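PDB 1PZV: probable ubiquitin-conjugating enzyme E2-19 kDa from Caenorhabditis elegans, which probably catalyses the covalent attachment of ubiquitin to other proteins, accepting it from the E1 activating enzyme as a thioester. Local coordinates for residues F52-L57 with F72-W77; H78-K83 with I123-D128; L6-Q11 with N31-W36; P68-I73 with G85-S90. All blocks are in the same frame, centred on the assembly; numbering follows the deposited sequence.

Contact 1 (F52-L57 with F72-W77)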
loop_
_atom_site.group_PDB
_atom_site.type_symbol
_atom_site.label_atom_id
_atom_site.label_comp_id
_atom_site.label_asym_id
_atom_site.label_seq_id
_atom_site.Cartn_x
_atom_site.Cartn_y
_atom_site.Cartn_z
ATOM N N PHE A 52 -6.175 1.470 -10.503
ATOM C CA PHE A 52 -6.135 0.047 -10.233
ATOM C C PHE A 52 -4.663 -0.316 -10.011
ATOM O O PHE A 52 -4.044 -0.982 -10.843
ATOM C CB PHE A 52 -6.719 -0.747 -11.414
ATOM C CG PHE A 52 -8.190 -0.537 -11.612
ATOM C CD1 PHE A 52 -8.668 0.630 -12.201
ATOM C CD2 PHE A 52 -9.108 -1.471 -11.148
ATOM C CE1 PHE A 52 -10.056 0.868 -12.318
ATOM C CE2 PHE A 52 -10.487 -1.241 -11.259
ATOM C CZ PHE A 52 -10.957 -0.071 -11.844
ATOM N N PHE A 53 -4.113 0.129 -8.882
ATOM C CA PHE A 53 -2.709 -0.126 -8.559
ATOM C C PHE A 53 -2.416 -1.490 -7.935
ATOM O O PHE A 53 -2.854 -1.786 -6.821
ATOM C CB PHE A 53 -2.180 0.968 -7.633
ATOM C CG PHE A 53 -2.560 2.351 -8.055
ATOM C CD1 PHE A 53 -3.725 2.944 -7.576
ATOM C CD2 PHE A 53 -1.754 3.066 -8.931
ATOM C CE1 PHE A 53 -4.081 4.234 -7.969
ATOM C CE2 PHE A 53 -2.100 4.352 -9.332
ATOM C CZ PHE A 53 -3.262 4.937 -8.850
ATOM N N LYS A 54 -1.657 -2.305 -8.665
ATOM C CA LYS A 54 -1.287 -3.647 -8.222
ATOM C C LYS A 54 -0.141 -3.558 -7.223
ATOM O O LYS A 54 0.733 -2.716 -7.365
ATOM C CB LYS A 54 -0.881 -4.501 -9.436
ATOM C CG LYS A 54 -2.015 -4.663 -10.474
ATOM C CD LYS A 54 -1.616 -5.459 -11.740
ATOM C CE LYS A 54 -0.745 -4.641 -12.702
ATOM N NZ LYS A 54 -0.329 -5.410 -13.918
ATOM N N ALA A 55 -0.143 -4.407 -6.201
ATOM C CA ALA A 55 0.938 -4.363 -5.215
ATOM C C ALA A 55 1.246 -5.739 -4.635
ATOM O O ALA A 55 0.420 -6.657 -4.673
ATOM C CB ALA A 55 0.593 -3.376 -4.089
ATOM N N ILE A 56 2.442 -5.878 -4.087
ATOM C CA ILE A 56 2.837 -7.145 -3.514
ATOM C C ILE A 56 3.303 -7.024 -2.084
ATOM O O ILE A 56 4.125 -6.164 -1.751
ATOM C CB ILE A 56 3.925 -7.797 -4.351
ATOM C CG1 ILE A 56 3.316 -8.241 -5.683
ATOM C CG2 ILE A 56 4.550 -8.958 -3.585
ATOM C CD1 ILE A 56 4.253 -8.997 -6.579
ATOM N N LEU A 57 2.741 -7.892 -1.241
ATOM C CA LEU A 57 3.070 -7.940 0.179
ATOM C C LEU A 57 3.972 -9.128 0.462
ATOM O O LEU A 57 3.645 -10.264 0.119
ATOM C CB LEU A 57 1.802 -8.065 1.026
ATOM C CG LEU A 57 0.924 -6.833 1.229
ATOM C CD1 LEU A 57 -0.371 -7.250 1.878
ATOM C CD2 LEU A 57 1.644 -5.815 2.092
ATOM N N PHE A 72 4.739 -1.484 -4.326
ATOM C CA PHE A 72 3.773 -1.216 -5.372
ATOM C C PHE A 72 4.270 -1.535 -6.781
ATOM O O PHE A 72 5.335 -1.085 -7.178
ATOM C CB PHE A 72 3.368 0.271 -5.349
ATOM C CG PHE A 72 2.017 0.517 -4.817
ATOM C CD1 PHE A 72 1.826 0.996 -3.527
ATOM C CD2 PHE A 72 0.927 0.240 -5.606
ATOM C CE1 PHE A 72 0.537 1.189 -3.036
ATOM C CE2 PHE A 72 -0.349 0.425 -5.137
ATOM C CZ PHE A 72 -0.552 0.900 -3.849
ATOM N N ILE A 73 3.521 -2.299 -7.491
ATOM C CA ILE A 73 3.848 -2.578 -8.858
ATOM C C ILE A 73 2.875 -1.662 -9.532
ATOM O O ILE A 73 1.865 -1.365 -8.920
ATOM C CB ILE A 73 3.635 -4.062 -9.238
ATOM C CG1 ILE A 73 4.743 -4.911 -8.584
ATOM C CG2 ILE A 73 3.626 -4.252 -10.749
ATOM C CD1 ILE A 73 4.718 -6.367 -8.975
ATOM N N SER A 74 3.078 -1.172 -10.741
ATOM C CA SER A 74 2.090 -0.246 -11.263
ATOM C C SER A 74 2.478 1.144 -10.828
ATOM O O SER A 74 2.360 1.510 -9.668
ATOM C CB SER A 74 0.679 -0.603 -10.812
ATOM O OG SER A 74 -0.040 -1.276 -11.834
ATOM N N GLU A 75 2.932 1.934 -11.796
ATOM C CA GLU A 75 3.338 3.321 -11.626
ATOM C C GLU A 75 2.416 4.067 -10.674
ATOM O O GLU A 75 1.195 4.000 -10.804
ATOM C CB GLU A 75 3.285 4.004 -12.996
ATOM C CG GLU A 75 4.617 4.266 -13.658
ATOM C CD GLU A 75 5.274 5.500 -13.095
ATOM O OE1 GLU A 75 5.851 5.405 -11.997
ATOM O OE2 GLU A 75 5.211 6.562 -13.746
ATOM N N ILE A 76 2.999 4.780 -9.721
ATOM C CA ILE A 76 2.210 5.585 -8.798
ATOM C C ILE A 76 3.080 6.760 -8.368
ATOM O O ILE A 76 4.285 6.595 -8.163
ATOM C CB ILE A 76 1.757 4.778 -7.563
ATOM C CG1 ILE A 76 0.774 5.615 -6.743
ATOM C CG2 ILE A 76 2.965 4.362 -6.729
ATOM C CD1 ILE A 76 -0.038 4.804 -5.767
ATOM N N TRP A 77 2.483 7.944 -8.256
ATOM C CA TRP A 77 3.236 9.133 -7.862
ATOM C C TRP A 77 2.792 9.593 -6.487
ATOM O O TRP A 77 1.788 10.291 -6.340
ATOM C CB TRP A 77 3.042 10.263 -8.886
ATOM C CG TRP A 77 4.028 11.397 -8.723
ATOM C CD1 TRP A 77 3.744 12.684 -8.360
ATOM C CD2 TRP A 77 5.458 11.327 -8.853
ATOM N NE1 TRP A 77 4.902 13.414 -8.239
ATOM C CE2 TRP A 77 5.970 12.607 -8.530
ATOM C CE3 TRP A 77 6.357 10.303 -9.192
ATOM C CZ2 TRP A 77 7.342 12.894 -8.550
ATOM C CZ3 TRP A 77 7.727 10.590 -9.212
ATOM C CH2 TRP A 77 8.201 11.875 -8.884
#
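Ala-55 and Phe-72 face each other as a non-hydrogen-bonded pair where strand 52-58 meets strand 69-72, the last strand of the antiparallel meander of the UBC fold. Their CA atoms are 4.2 Å apart. Past this pair, 73-77 leaves the sheet as a loop.

The backbone link is Ile-73 N to Lys-54 O, 2.8 Å with an angle of 139° at the hydrogen. This bond is doubtful, because Lys-54 O sits too near Ile-73 O in the model. On the other side of the pair, Ile-56 bonds through its backbone to Lys-71.

Two CH-pi contacts carry the buried side. Ala-55 CB sits 4.1 Å from the centroid of the Phe-72 ring, over one face and offset toward the rim. Ile-76 CD1 lies 4.1 Å from the centroid of the Phe-53 ring, again over a face, with the two side chains crossing at about a right angle. CG1 of Ile-76 is anti to its backbone N (chi1 -172°), and CD1 is carried on from it to the ring. Val-158 of helix 147-161 also touches Phe-53.

On the exposed side, Ile-56 and Ile-73 meet methyl to methyl, CD1 to CD1 at 3.6 Å. The Lys-54 chain bends at chi3 (-75°), and its CE comes 3.5 Å from Ser-74 OG.

Back at the buried Phe-53 ring, Glu-75 O lies at the edge, in its plane, 3.6 Å from CD2.

Contact 2 (H78-K83 with I123-D128); sequences HPNIDK and ISMLTD
Met-125 reaches out from its helix and lies obliquely across the His-78 imidazole. Its CG is 3.3 Å from His-78 NE2, and its SD stands 4.8 Å from the ring centroid, 46° off the normal, an oblique sulfur-aromatic approach. The thioether then bends at chi3 (76°). Ile-81 crosses it there at about a right angle, with CD1 3.4 Å from Met-125 CE. Asn-80 adds its CB, 3.9 Å from Met-125 SD.

His-78, Pro-79 and Asn-80 are the HPN motif of ubiquitin-conjugating enzymes, and a type I turn from His-78 to Ile-81 folds them against the end of helix 115-127. Ile-81 N closes the turn on His-78 O at 3.1 Å.

The polar tips are held outside the two segments. His-78 ND1 hydrogen-bonds Tyr-48 OH, and Asn-80 ND2 bonds Asn-130 O. An alanine in place of His-78 would probably leave the Tyr-48 hydroxyl without this mate and open a gap beside Met-125 CG.

The Asn-80 side chain is about 5 Å from that of Cys-88, the predicted thioester cysteine. At the helix end, Ile-123 O accepts from both Thr-127 N and Thr-127 OG1, the hydroxyl at 2.6 Å.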
loop_
_atom_site.group_PDB
_atom_site.type_symbol
_atom_site.label_atom_id
_atom_site.label_comp_id
_atom_site.label_asym_id
_atom_site.label_seq_id
_atom_site.Cartn_x
_atom_site.Cartn_y
_atom_site.Cartn_z
ATOM N N HIS A 78 3.554 9.191 -5.476
ATOM C CA HIS A 78 3.221 9.541 -4.098
ATOM C C HIS A 78 4.442 9.835 -3.214
ATOM O O HIS A 78 5.493 9.184 -3.317
ATOM C CB HIS A 78 2.395 8.413 -3.457
ATOM C CG HIS A 78 1.715 8.813 -2.188
ATOM N ND1 HIS A 78 0.507 9.483 -2.169
ATOM C CD2 HIS A 78 2.073 8.659 -0.892
ATOM C CE1 HIS A 78 0.152 9.717 -0.921
ATOM N NE2 HIS A 78 1.087 9.226 -0.122
ATOM N N PRO A 79 4.310 10.834 -2.334
ATOM C CA PRO A 79 5.366 11.247 -1.409
ATOM C C PRO A 79 5.908 10.090 -0.567
ATOM O O PRO A 79 7.107 10.043 -0.266
ATOM C CB PRO A 79 4.670 12.295 -0.546
ATOM C CG PRO A 79 3.740 12.950 -1.531
ATOM C CD PRO A 79 3.172 11.773 -2.294
ATOM N N ASN A 80 5.031 9.157 -0.191
ATOM C CA ASN A 80 5.436 8.033 0.647
ATOM C C ASN A 80 5.680 6.711 -0.050
ATOM O O ASN A 80 5.762 5.664 0.585
ATOM C CB ASN A 80 4.434 7.862 1.771
ATOM C CG ASN A 80 4.321 9.109 2.619
ATOM O OD1 ASN A 80 3.270 9.760 2.644
ATOM N ND2 ASN A 80 5.416 9.470 3.307
ATOM N N ILE A 81 5.792 6.763 -1.367
ATOM C CA ILE A 81 6.102 5.581 -2.148
ATOM C C ILE A 81 7.379 6.026 -2.858
ATOM O O ILE A 81 7.361 7.024 -3.581
ATOM C CB ILE A 81 5.040 5.291 -3.215
ATOM C CG1 ILE A 81 3.640 5.403 -2.620
ATOM C CG2 ILE A 81 5.265 3.900 -3.788
ATOM C CD1 ILE A 81 3.314 4.339 -1.608
ATOM N N ASP A 82 8.488 5.325 -2.640
ATOM C CA ASP A 82 9.714 5.733 -3.308
ATOM C C ASP A 82 9.634 5.463 -4.811
ATOM O O ASP A 82 8.613 4.996 -5.323
ATOM C CB ASP A 82 10.954 5.043 -2.699
ATOM C CG ASP A 82 10.968 3.538 -2.908
ATOM O OD1 ASP A 82 10.501 3.066 -3.965
ATOM O OD2 ASP A 82 11.474 2.823 -2.018
ATOM N N LYS A 83 10.721 5.775 -5.504
ATOM C CA LYS A 83 10.828 5.596 -6.948
ATOM C C LYS A 83 10.862 4.123 -7.354
ATOM O O LYS A 83 10.877 3.792 -8.538
ATOM C CB LYS A 83 12.089 6.315 -7.451
ATOM C CG LYS A 83 13.093 6.689 -6.332
ATOM C CD LYS A 83 13.595 5.459 -5.560
ATOM C CE LYS A 83 14.566 5.840 -4.444
ATOM N NZ LYS A 83 15.118 4.642 -3.733
ATOM N N ILE A 123 -5.096 3.350 2.976
ATOM C CA ILE A 123 -6.084 4.264 2.450
ATOM C C ILE A 123 -5.699 5.650 2.986
ATOM O O ILE A 123 -5.815 6.657 2.283
ATOM C CB ILE A 123 -7.502 3.919 2.933
ATOM C CG1 ILE A 123 -7.994 2.657 2.230
ATOM C CG2 ILE A 123 -8.453 5.099 2.665
ATOM C CD1 ILE A 123 -9.380 2.241 2.650
ATOM N N SER A 124 -5.241 5.691 4.236
ATOM C CA SER A 124 -4.820 6.936 4.856
ATOM C C SER A 124 -3.656 7.549 4.081
ATOM O O SER A 124 -3.671 8.730 3.762
ATOM C CB SER A 124 -4.371 6.693 6.296
ATOM O OG SER A 124 -5.458 6.446 7.160
ATOM N N MET A 125 -2.639 6.748 3.796
ATOM C CA MET A 125 -1.497 7.249 3.058
ATOM C C MET A 125 -1.898 7.933 1.752
ATOM O O MET A 125 -1.387 9.011 1.424
ATOM C CB MET A 125 -0.532 6.118 2.737
ATOM C CG MET A 125 0.491 6.519 1.699
ATOM S SD MET A 125 1.619 5.207 1.339
ATOM C CE MET A 125 0.565 4.141 0.307
ATOM N N LEU A 126 -2.796 7.299 1.001
ATOM C CA LEU A 126 -3.244 7.863 -0.264
ATOM C C LEU A 126 -4.136 9.099 -0.043
ATOM O O LEU A 126 -4.081 10.069 -0.801
ATOM C CB LEU A 126 -3.998 6.801 -1.062
ATOM C CG LEU A 126 -3.226 5.521 -1.408
ATOM C CD1 LEU A 126 -4.181 4.514 -2.024
ATOM C CD2 LEU A 126 -2.070 5.820 -2.358
ATOM N N THR A 127 -4.944 9.066 1.008
ATOM C CA THR A 127 -5.847 10.167 1.317
ATOM C C THR A 127 -5.148 11.344 2.000
ATOM O O THR A 127 -5.521 12.508 1.803
ATOM C CB THR A 127 -6.982 9.701 2.252
ATOM O OG1 THR A 127 -7.526 8.475 1.757
ATOM C CG2 THR A 127 -8.081 10.756 2.333
ATOM N N ASP A 128 -4.133 11.035 2.801
ATOM C CA ASP A 128 -3.413 12.061 3.550
ATOM C C ASP A 128 -1.939 11.703 3.730
ATOM O O ASP A 128 -1.547 11.139 4.750
ATOM C CB ASP A 128 -4.067 12.217 4.919
ATOM C CG ASP A 128 -3.899 13.595 5.480
ATOM O OD1 ASP A 128 -2.733 14.041 5.642
ATOM O OD2 ASP A 128 -4.945 14.227 5.750
#

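Contact 3 (L6-Q11 with N31-W36); sequences LLLKKQ and NDIYKW
Ile-33 O is touched by Leu-8 CD1 of the helix at 3.4 Å and accepts a hydrogen bond from Trp-36 NE1 at 2.9 Å. The N-H...O angle is 149°. The oxygen lies in the indole plane, while the nitrogen stands above the plane of the carbonyl. This bond probably sets the rotation of the indole, just after the type I turn from Asp-32 to Lys-35.

Here the N-terminal helix of the UBC fold, 5-17, packs against the turn that leads into strand 35-41. Leu-8 carries most of the contact from the helix. Its CG is anti to the carbonyl carbon (chi1 -79°), and the two methyls part: CD1 goes to Tyr-34 CD1 at 3.9 Å, CD2 to Trp-36 CZ2 at 3.9 Å. Leu-8 and Tyr-34 cross at about a right angle. Elsewhere Tyr-34 is held by Ser-4 at its hydroxyl and by a cation-pi contact with Arg-61.

The far rim of the indole points at the helix backbone, with Trp-36 CZ2 3.7 Å from Leu-8 O. At the base of the side chain, Leu-8 CB meets Ile-33 CG1 at 3.7 Å.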
loop_
_atom_site.group_PDB
_atom_site.type_symbol
_atom_site.label_atom_id
_atom_site.label_comp_id
_atom_site.label_asym_id
_atom_site.label_seq_id
_atom_site.Cartn_x
_atom_site.Cartn_y
_atom_site.Cartn_z
ATOM N N LEU A 6 -0.602 -20.304 9.632
ATOM C CA LEU A 6 -1.986 -20.501 10.018
ATOM C C LEU A 6 -2.693 -19.145 10.088
ATOM O O LEU A 6 -3.817 -18.995 9.599
ATOM C CB LEU A 6 -2.032 -21.226 11.373
ATOM C CG LEU A 6 -3.320 -21.580 12.142
ATOM C CD1 LEU A 6 -3.427 -20.673 13.367
ATOM C CD2 LEU A 6 -4.562 -21.465 11.257
ATOM N N LEU A 7 -2.022 -18.157 10.672
ATOM C CA LEU A 7 -2.588 -16.823 10.816
ATOM C C LEU A 7 -2.808 -16.159 9.456
ATOM O O LEU A 7 -3.852 -15.539 9.220
ATOM C CB LEU A 7 -1.669 -15.960 11.694
ATOM C CG LEU A 7 -2.058 -14.524 12.085
ATOM C CD1 LEU A 7 -3.342 -14.485 12.929
ATOM C CD2 LEU A 7 -0.891 -13.917 12.857
ATOM N N LEU A 8 -1.829 -16.290 8.561
ATOM C CA LEU A 8 -1.938 -15.709 7.226
ATOM C C LEU A 8 -3.053 -16.355 6.427
ATOM O O LEU A 8 -3.771 -15.671 5.701
ATOM C CB LEU A 8 -0.620 -15.837 6.454
ATOM C CG LEU A 8 0.458 -14.815 6.830
ATOM C CD1 LEU A 8 1.700 -14.996 5.949
ATOM C CD2 LEU A 8 -0.105 -13.409 6.661
ATOM N N LYS A 9 -3.206 -17.669 6.550
ATOM C CA LYS A 9 -4.267 -18.347 5.811
ATOM C C LYS A 9 -5.615 -17.818 6.294
ATOM O O LYS A 9 -6.539 -17.597 5.507
ATOM C CB LYS A 9 -4.189 -19.870 6.007
ATOM C CG LYS A 9 -2.996 -20.530 5.301
ATOM C CD LYS A 9 -2.879 -22.021 5.630
ATOM C CE LYS A 9 -1.566 -22.639 5.113
ATOM N NZ LYS A 9 -1.372 -24.069 5.556
ATOM N N LYS A 10 -5.709 -17.603 7.599
ATOM C CA LYS A 10 -6.931 -17.096 8.204
ATOM C C LYS A 10 -7.174 -15.661 7.752
ATOM O O LYS A 10 -8.270 -15.335 7.305
ATOM C CB LYS A 10 -6.834 -17.170 9.740
ATOM C CG LYS A 10 -7.955 -16.475 10.502
ATOM C CD LYS A 10 -9.297 -17.105 10.219
ATOM C CE LYS A 10 -10.429 -16.171 10.636
ATOM N NZ LYS A 10 -11.780 -16.694 10.252
ATOM N N GLN A 11 -6.153 -14.811 7.861
ATOM C CA GLN A 11 -6.284 -13.411 7.469
ATOM C C GLN A 11 -6.601 -13.236 5.978
ATOM O O GLN A 11 -7.484 -12.437 5.613
ATOM C CB GLN A 11 -5.020 -12.626 7.846
ATOM C CG GLN A 11 -4.807 -12.532 9.356
ATOM C CD GLN A 11 -3.694 -11.581 9.752
ATOM O OE1 GLN A 11 -3.425 -11.380 10.931
ATOM N NE2 GLN A 11 -3.047 -10.992 8.768
ATOM N N ASN A 31 0.836 -21.956 -3.599
ATOM C CA ASN A 31 1.435 -22.813 -2.581
ATOM C C ASN A 31 2.438 -22.052 -1.714
ATOM O O ASN A 31 3.298 -22.656 -1.072
ATOM C CB ASN A 31 2.116 -24.021 -3.233
ATOM C CG ASN A 31 1.134 -24.905 -3.989
ATOM O OD1 ASN A 31 0.009 -25.127 -3.540
ATOM N ND2 ASN A 31 1.562 -25.426 -5.135
ATOM N N ASP A 32 2.318 -20.727 -1.698
ATOM C CA ASP A 32 3.208 -19.875 -0.910
ATOM C C ASP A 32 2.466 -18.682 -0.304
ATOM O O ASP A 32 2.427 -17.587 -0.879
ATOM C CB ASP A 32 4.366 -19.379 -1.772
ATOM C CG ASP A 32 5.252 -18.415 -1.032
ATOM O OD1 ASP A 32 5.406 -18.607 0.187
ATOM O OD2 ASP A 32 5.798 -17.479 -1.658
ATOM N N ILE A 33 1.892 -18.910 0.872
ATOM C CA ILE A 33 1.117 -17.901 1.580
ATOM C C ILE A 33 1.904 -16.666 2.032
ATOM O O ILE A 33 1.345 -15.787 2.681
ATOM C CB ILE A 33 0.439 -18.529 2.814
ATOM C CG1 ILE A 33 -0.735 -17.660 3.266
ATOM C CG2 ILE A 33 1.456 -18.695 3.931
ATOM C CD1 ILE A 33 -1.849 -17.588 2.262
ATOM N N TYR A 34 3.184 -16.584 1.679
ATOM C CA TYR A 34 4.005 -15.447 2.090
ATOM C C TYR A 34 4.180 -14.325 1.059
ATOM O O TYR A 34 4.859 -13.330 1.340
ATOM C CB TYR A 34 5.373 -15.945 2.564
ATOM C CG TYR A 34 5.308 -16.725 3.866
ATOM C CD1 TYR A 34 5.350 -16.069 5.106
ATOM C CD2 TYR A 34 5.145 -18.114 3.865
ATOM C CE1 TYR A 34 5.227 -16.780 6.317
ATOM C CE2 TYR A 34 5.017 -18.832 5.065
ATOM C CZ TYR A 34 5.056 -18.161 6.285
ATOM O OH TYR A 34 4.904 -18.869 7.463
ATOM N N LYS A 35 3.582 -14.481 -0.124
ATOM C CA LYS A 35 3.650 -13.460 -1.183
ATOM C C LYS A 35 2.247 -13.151 -1.689
ATOM O O LYS A 35 1.644 -13.964 -2.395
ATOM C CB LYS A 35 4.484 -13.936 -2.368
ATOM C CG LYS A 35 5.966 -14.078 -2.094
ATOM C CD LYS A 35 6.733 -14.451 -3.375
ATOM C CE LYS A 35 6.738 -13.303 -4.386
ATOM N NZ LYS A 35 7.412 -12.094 -3.839
ATOM N N TRP A 36 1.734 -11.975 -1.341
ATOM C CA TRP A 36 0.390 -11.579 -1.755
ATOM C C TRP A 36 0.373 -10.559 -2.879
ATOM O O TRP A 36 1.209 -9.652 -2.924
ATOM C CB TRP A 36 -0.370 -10.964 -0.580
ATOM C CG TRP A 36 -0.639 -11.890 0.553
ATOM C CD1 TRP A 36 0.084 -12.990 0.904
ATOM C CD2 TRP A 36 -1.681 -11.765 1.527
ATOM N NE1 TRP A 36 -0.447 -13.565 2.031
ATOM C CE2 TRP A 36 -1.539 -12.839 2.429
ATOM C CE3 TRP A 36 -2.740 -10.866 1.706
ATOM C CZ2 TRP A 36 -2.394 -13.019 3.519
ATOM C CZ3 TRP A 36 -3.593 -11.047 2.784
ATOM C CH2 TRP A 36 -3.423 -12.122 3.668
#

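Contact 4 (P68-I73 with G85-S90); sequences PKMKFI and GNVCIS
Phe-72 starts against the backbone of Gly-85, with CB 3.2 Å from Gly-85 O. Further out, the ring turns one edge to Val-87: CD1 is 3.4 Å and CE1 3.9 Å from CG2, which lies near the ring plane. An alanine in place of Phe-72 would probably open a gap beside Val-87 CG2 and leave Ala-55 CB without the ring face it packs on.

Two backbone bonds hold the segments together. Val-87 N meets Met-70 O at 2.8 Å, nearly straight at 173°, and Phe-72 N meets Gly-85 O at 2.7 Å. Gly-85 has a positive phi (81°), and a CB here would run into Phe-72 O. A water bridges Met-70 N and Val-87 O. On the outer side, Asn-86 ND2 rests on the aliphatic chain of Lys-71, 3.3 Å from CG.

So 85-87, next to the predicted thioester residue Cys-88, is pinned to strand 69-72. Strand 52-58 flanks that strand on its other side, and Met-125 of helix 115-127 packs on Val-87.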
loop_
_atom_site.group_PDB
_atom_site.type_symbol
_atom_site.label_atom_id
_atom_site.label_comp_id
_atom_site.label_asym_id
_atom_site.label_seq_id
_atom_site.Cartn_x
_atom_site.Cartn_y
_atom_site.Cartn_z
ATOM N N PRO A 68 5.365 -6.809 7.231
ATOM C CA PRO A 68 5.627 -7.327 5.895
ATOM C C PRO A 68 6.124 -6.134 5.088
ATOM O O PRO A 68 5.958 -4.990 5.509
ATOM C CB PRO A 68 4.254 -7.800 5.445
ATOM C CG PRO A 68 3.344 -6.794 6.095
ATOM C CD PRO A 68 3.917 -6.710 7.485
ATOM N N LYS A 69 6.745 -6.388 3.947
ATOM C CA LYS A 69 7.219 -5.297 3.107
ATOM C C LYS A 69 6.184 -5.100 2.011
ATOM O O LYS A 69 5.702 -6.077 1.433
ATOM C CB LYS A 69 8.587 -5.632 2.492
ATOM C CG LYS A 69 9.736 -5.653 3.502
ATOM C CD LYS A 69 11.094 -5.761 2.815
ATOM C CE LYS A 69 12.238 -5.535 3.802
ATOM N NZ LYS A 69 13.575 -5.520 3.133
ATOM N N MET A 70 5.818 -3.852 1.737
ATOM C CA MET A 70 4.838 -3.595 0.694
ATOM C C MET A 70 5.438 -2.834 -0.466
ATOM O O MET A 70 5.852 -1.687 -0.316
ATOM C CB MET A 70 3.645 -2.821 1.243
ATOM C CG MET A 70 2.530 -2.653 0.224
ATOM S SD MET A 70 1.035 -2.048 0.997
ATOM C CE MET A 70 -0.139 -2.177 -0.333
ATOM N N LYS A 71 5.480 -3.483 -1.624
ATOM C CA LYS A 71 6.031 -2.871 -2.823
ATOM C C LYS A 71 4.972 -2.717 -3.906
ATOM O O LYS A 71 4.382 -3.697 -4.352
ATOM C CB LYS A 71 7.184 -3.719 -3.378
ATOM C CG LYS A 71 7.708 -3.202 -4.704
ATOM C CD LYS A 71 9.010 -3.884 -5.117
ATOM C CE LYS A 71 9.520 -3.320 -6.446
ATOM N NZ LYS A 71 10.915 -3.752 -6.751
ATOM N N PHE A 72 4.739 -1.484 -4.326
ATOM C CA PHE A 72 3.773 -1.216 -5.372
ATOM C C PHE A 72 4.270 -1.535 -6.781
ATOM O O PHE A 72 5.335 -1.085 -7.178
ATOM C CB PHE A 72 3.368 0.271 -5.349
ATOM C CG PHE A 72 2.017 0.517 -4.817
ATOM C CD1 PHE A 72 1.826 0.996 -3.527
ATOM C CD2 PHE A 72 0.927 0.240 -5.606
ATOM C CE1 PHE A 72 0.537 1.189 -3.036
ATOM C CE2 PHE A 72 -0.349 0.425 -5.137
ATOM C CZ PHE A 72 -0.552 0.900 -3.849
ATOM N N ILE A 73 3.521 -2.299 -7.491
ATOM C CA ILE A 73 3.848 -2.578 -8.858
ATOM C C ILE A 73 2.875 -1.662 -9.532
ATOM O O ILE A 73 1.865 -1.365 -8.920
ATOM C CB ILE A 73 3.635 -4.062 -9.238
ATOM C CG1 ILE A 73 4.743 -4.911 -8.584
ATOM C CG2 ILE A 73 3.626 -4.252 -10.749
ATOM C CD1 ILE A 73 4.718 -6.367 -8.975
ATOM N N GLY A 85 8.575 1.995 -5.976
ATOM C CA GLY A 85 7.263 1.494 -5.615
ATOM C C GLY A 85 7.123 1.059 -4.165
ATOM O O GLY A 85 6.015 0.791 -3.694
ATOM N N ASN A 86 8.246 0.982 -3.458
ATOM C CA ASN A 86 8.239 0.583 -2.060
ATOM C C ASN A 86 7.445 1.582 -1.245
ATOM O O ASN A 86 7.691 2.790 -1.317
ATOM C CB ASN A 86 9.664 0.513 -1.527
ATOM C CG ASN A 86 10.454 -0.603 -2.151
ATOM O OD1 ASN A 86 11.686 -0.624 -2.082
ATOM N ND2 ASN A 86 9.752 -1.551 -2.764
ATOM N N VAL A 87 6.483 1.076 -0.482
ATOM C CA VAL A 87 5.676 1.944 0.347
ATOM C C VAL A 87 6.405 2.106 1.659
ATOM O O VAL A 87 6.853 1.125 2.249
ATOM C CB VAL A 87 4.304 1.351 0.635
ATOM C CG1 VAL A 87 3.470 2.363 1.405
ATOM C CG2 VAL A 87 3.627 0.963 -0.658
ATOM N N CYS A 88 6.533 3.344 2.111
ATOM C CA CYS A 88 7.223 3.612 3.356
ATOM C C CYS A 88 6.350 4.371 4.329
ATOM O O CYS A 88 6.235 5.591 4.250
ATOM C CB CYS A 88 8.499 4.399 3.075
ATOM S SG CYS A 88 9.630 3.545 1.927
ATOM N N ILE A 89 5.735 3.631 5.247
ATOM C CA ILE A 89 4.869 4.218 6.271
ATOM C C ILE A 89 5.209 3.639 7.652
ATOM O O ILE A 89 5.736 2.532 7.748
ATOM C CB ILE A 89 3.389 3.979 5.925
ATOM C CG1 ILE A 89 3.130 2.471 5.761
ATOM C CG2 ILE A 89 3.036 4.768 4.662
ATOM C CD1 ILE A 89 1.711 2.116 5.398
ATOM N N SER A 90 4.913 4.398 8.708
ATOM C CA SER A 90 5.234 4.001 10.087
ATOM C C SER A 90 4.867 2.578 10.494
ATOM O O SER A 90 5.710 1.825 11.000
ATOM C CB SER A 90 4.574 4.958 11.084
ATOM O OG SER A 90 4.930 6.302 10.829
HETATM O O HOH W 1 7.506 -1.731 2.330
HETATM O O HOH W 2 12.397 -2.276 -5.055
#

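Contacts 1, 2 and 4 cluster near the centre of the chain; the centre of contact 3 lies about 17 Å from the centre of the chain, yet is also largely buried. Contact 1 is mixed, with a buried face and an exposed one. Contacts 1 and 4 share Phe-72 and Ile-73 and use the two sides of strand 69-72. Contact 2 meets both: Ile-81 packs on Ile-76 and Val-87, and Asn-80 O probably bonds Cys-88 N. Contact 3 joins this group through the sheet, by a probable bond from Leu-57 N to Trp-36 O. Contact 4 has two backbone bonds as well as apolar packing, whereas contacts 2 and 3 join helix to loop or turn by side-chain packing.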